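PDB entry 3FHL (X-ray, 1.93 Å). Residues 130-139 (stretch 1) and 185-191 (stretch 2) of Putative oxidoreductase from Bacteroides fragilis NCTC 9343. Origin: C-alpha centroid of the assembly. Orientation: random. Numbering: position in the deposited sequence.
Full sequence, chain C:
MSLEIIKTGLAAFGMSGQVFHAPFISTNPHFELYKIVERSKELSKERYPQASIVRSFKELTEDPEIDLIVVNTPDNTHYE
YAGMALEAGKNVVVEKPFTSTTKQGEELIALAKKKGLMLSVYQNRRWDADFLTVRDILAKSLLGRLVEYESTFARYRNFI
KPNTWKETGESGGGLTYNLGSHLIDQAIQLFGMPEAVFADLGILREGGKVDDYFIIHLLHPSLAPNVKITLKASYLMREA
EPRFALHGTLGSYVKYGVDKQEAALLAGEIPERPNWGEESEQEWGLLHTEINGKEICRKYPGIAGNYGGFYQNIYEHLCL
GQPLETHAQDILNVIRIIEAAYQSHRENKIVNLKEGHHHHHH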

# COMPACT_ATOMS: atom_id res chain seq x y z
N ASP C 130 -3.49 2.33 19.15
CA ASP C 130 -3.13 3.00 17.89
C ASP C 130 -4.27 3.80 17.29
O ASP C 130 -4.09 4.96 16.96
CB ASP C 130 -2.51 2.02 16.86
CG ASP C 130 -3.29 0.72 16.71
OD1 ASP C 130 -4.54 0.71 16.78
OD2 ASP C 130 -2.64 -0.32 16.49
N PHE C 131 -5.45 3.19 17.19
CA PHE C 131 -6.65 3.87 16.64
C PHE C 131 -7.15 5.03 17.50
O PHE C 131 -7.51 6.11 16.99
CB PHE C 131 -7.77 2.86 16.42
CG PHE C 131 -8.99 3.44 15.77
CD1 PHE C 131 -8.93 3.93 14.46
CD2 PHE C 131 -10.20 3.49 16.45
CE1 PHE C 131 -10.05 4.46 13.85
CE2 PHE C 131 -11.34 4.04 15.84
CZ PHE C 131 -11.26 4.51 14.54
N LEU C 132 -7.18 4.82 18.82
CA LEU C 132 -7.49 5.92 19.75
C LEU C 132 -6.52 7.08 19.60
O LEU C 132 -6.91 8.24 19.70
CB LEU C 132 -7.48 5.41 21.21
CG LEU C 132 -8.65 4.49 21.61
CD1 LEU C 132 -8.48 4.04 23.06
CD2 LEU C 132 -10.00 5.20 21.45
N THR C 133 -5.24 6.77 19.36
CA THR C 133 -4.26 7.81 19.14
C THR C 133 -4.51 8.51 17.82
O THR C 133 -4.44 9.73 17.75
CB THR C 133 -2.84 7.24 19.20
OG1 THR C 133 -2.65 6.56 20.45
CG2 THR C 133 -1.83 8.35 19.09
N VAL C 134 -4.83 7.74 16.77
CA VAL C 134 -5.23 8.33 15.48
C VAL C 134 -6.40 9.32 15.66
O VAL C 134 -6.31 10.45 15.20
CB VAL C 134 -5.55 7.25 14.40
CG1 VAL C 134 -6.31 7.85 13.18
CG2 VAL C 134 -4.27 6.52 13.95
N ARG C 135 -7.45 8.91 16.37
CA ARG C 135 -8.58 9.82 16.64
C ARG C 135 -8.12 11.13 17.32
O ARG C 135 -8.56 12.22 16.94
CB ARG C 135 -9.66 9.13 17.49
CG ARG C 135 -10.36 7.93 16.86
CD ARG C 135 -11.68 7.62 17.60
NE ARG C 135 -12.82 8.24 16.92
CZ ARG C 135 -13.96 7.62 16.60
NH1 ARG C 135 -14.17 6.34 16.94
NH2 ARG C 135 -14.91 8.29 15.96
N ASP C 136 -7.21 11.00 18.29
CA ASP C 136 -6.61 12.12 19.00
C ASP C 136 -5.85 13.10 18.09
O ASP C 136 -6.05 14.31 18.18
CB ASP C 136 -5.66 11.61 20.09
CG ASP C 136 -5.25 12.69 21.08
OD1 ASP C 136 -6.15 13.38 21.62
OD2 ASP C 136 -4.04 12.85 21.35
N ILE C 137 -5.00 12.56 17.21
CA ILE C 137 -4.23 13.35 16.24
C ILE C 137 -5.16 14.13 15.31
O ILE C 137 -4.94 15.30 15.03
CB ILE C 137 -3.28 12.41 15.42
CG1 ILE C 137 -2.05 12.08 16.26
CG2 ILE C 137 -2.86 13.04 14.08
CD1 ILE C 137 -1.65 10.66 16.15
N LEU C 138 -6.22 13.47 14.85
CA LEU C 138 -7.20 14.10 13.98
C LEU C 138 -8.04 15.16 14.71
O LEU C 138 -8.27 16.25 14.18
CB LEU C 138 -8.11 13.04 13.34
CG LEU C 138 -7.40 12.02 12.42
CD1 LEU C 138 -8.38 10.93 12.02
CD2 LEU C 138 -6.76 12.69 11.21
N ALA C 139 -8.47 14.83 15.93
CA ALA C 139 -9.19 15.77 16.81
C ALA C 139 -8.40 17.07 17.02
O ALA C 139 -8.97 18.17 17.00
CB ALA C 139 -9.50 15.10 18.17
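Stretch 2, residues 185-191: DQAIQLF

Stretch 2 is helical throughout, as is stretch 1, and both helices begin earlier in the chain. They run in nearly the same direction, with a crossing angle of -18° and axes 11.9 Å apart at closest approach. That spacing leaves room for side chains between the backbones, and no direct hydrogen bond joins the two stretches. The register is set by two pairs: F131 CA lies 7.8 Å from Q186 CA, and R135 CA lies 7.9 Å from L190 CA, one helical turn further on.

At D130 the link is indirect. Water 1 lies 2.8 Å from D130 OD1 and accepts a hydrogen bond from Q186 NE2 (2.8 Å), so it bridges a carboxylate and an amide that do not touch. F131 points toward stretch 2, and its flat ring offers a broad apolar surface to the aliphatic part of Q186. Q186 CG lies 3.6 Å from the centroid of the F131 ring, only 8° off the ring normal, a CH-pi contact over the face; Q186 CB is 3.5 Å from F131 CE1. The same ring carbon, F131 CE1, packs 3.6 Å from L190 CD1.

L132 and T133 are out of reach, but V134 returns to the contact, its compact branched side chain placing CG1 4.2 Å from L190 CD1. R135 starts sideways, yet its long side chain extends to stretch 2. Its methylene CG meets L190 CD2 at 3.8 Å, and the same leucine methyl lies over one face of the guanidinium. Further out, R135 NH2 approaches Q189 O at 4.0 Å, too far for a hydrogen bond. D136 and I137 again take no part.

L138 completes the pocket, with CD1 4.2 Å from L190 CD1. L190 is thus a knob among F131, V134, R135 and L138, its forked end suited to touching several neighbours at once.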

# COMPACT_ATOMS: atom_id res chain seq x y z
N ASP C 185 -14.44 -1.21 9.75
CA ASP C 185 -15.18 -0.58 10.86
C ASP C 185 -14.57 0.74 11.31
O ASP C 185 -15.25 1.77 11.38
CB ASP C 185 -15.31 -1.54 12.04
CG ASP C 185 -16.05 -0.91 13.22
OD1 ASP C 185 -17.24 -0.53 13.06
OD2 ASP C 185 -15.42 -0.78 14.29
N GLN C 186 -13.26 0.72 11.57
CA GLN C 186 -12.50 1.91 11.92
C GLN C 186 -12.61 3.00 10.86
O GLN C 186 -12.81 4.16 11.20
CB GLN C 186 -11.03 1.57 12.15
CG GLN C 186 -10.73 0.80 13.46
CD GLN C 186 -9.27 0.37 13.54
OE1 GLN C 186 -8.55 0.42 12.55
NE2 GLN C 186 -8.82 -0.05 14.73
N ALA C 187 -12.48 2.63 9.57
CA ALA C 187 -12.51 3.64 8.51
C ALA C 187 -13.87 4.31 8.39
O ALA C 187 -13.95 5.53 8.21
CB ALA C 187 -12.08 3.05 7.15
N ILE C 188 -14.92 3.51 8.51
CA ILE C 188 -16.32 4.02 8.50
C ILE C 188 -16.58 4.95 9.69
O ILE C 188 -17.20 6.01 9.53
CB ILE C 188 -17.36 2.87 8.49
CG1 ILE C 188 -17.27 2.08 7.18
CG2 ILE C 188 -18.80 3.41 8.67
CD1 ILE C 188 -18.01 0.74 7.25
N GLN C 189 -16.09 4.58 10.87
CA GLN C 189 -16.21 5.46 12.04
C GLN C 189 -15.60 6.84 11.81
O GLN C 189 -16.19 7.87 12.18
CB GLN C 189 -15.64 4.80 13.30
CG GLN C 189 -16.55 3.71 13.88
CD GLN C 189 -17.95 4.23 14.21
OE1 GLN C 189 -18.11 5.11 15.07
NE2 GLN C 189 -18.98 3.70 13.54
N LEU C 190 -14.43 6.89 11.18
CA LEU C 190 -13.78 8.17 10.95
C LEU C 190 -14.33 8.97 9.78
O LEU C 190 -14.39 10.19 9.87
CB LEU C 190 -12.27 8.00 10.78
CG LEU C 190 -11.48 7.34 11.91
CD1 LEU C 190 -10.04 7.16 11.49
CD2 LEU C 190 -11.56 8.13 13.21
N PHE C 191 -14.72 8.30 8.70
CA PHE C 191 -14.90 8.99 7.41
C PHE C 191 -16.24 8.75 6.74
O PHE C 191 -16.55 9.40 5.75
CB PHE C 191 -13.79 8.61 6.42
CG PHE C 191 -12.40 8.79 6.95
CD1 PHE C 191 -11.93 10.06 7.28
CD2 PHE C 191 -11.58 7.70 7.15
CE1 PHE C 191 -10.65 10.23 7.80
CE2 PHE C 191 -10.30 7.86 7.65
CZ PHE C 191 -9.83 9.13 7.98
O HOH W 1 -6.34 -1.09 15.64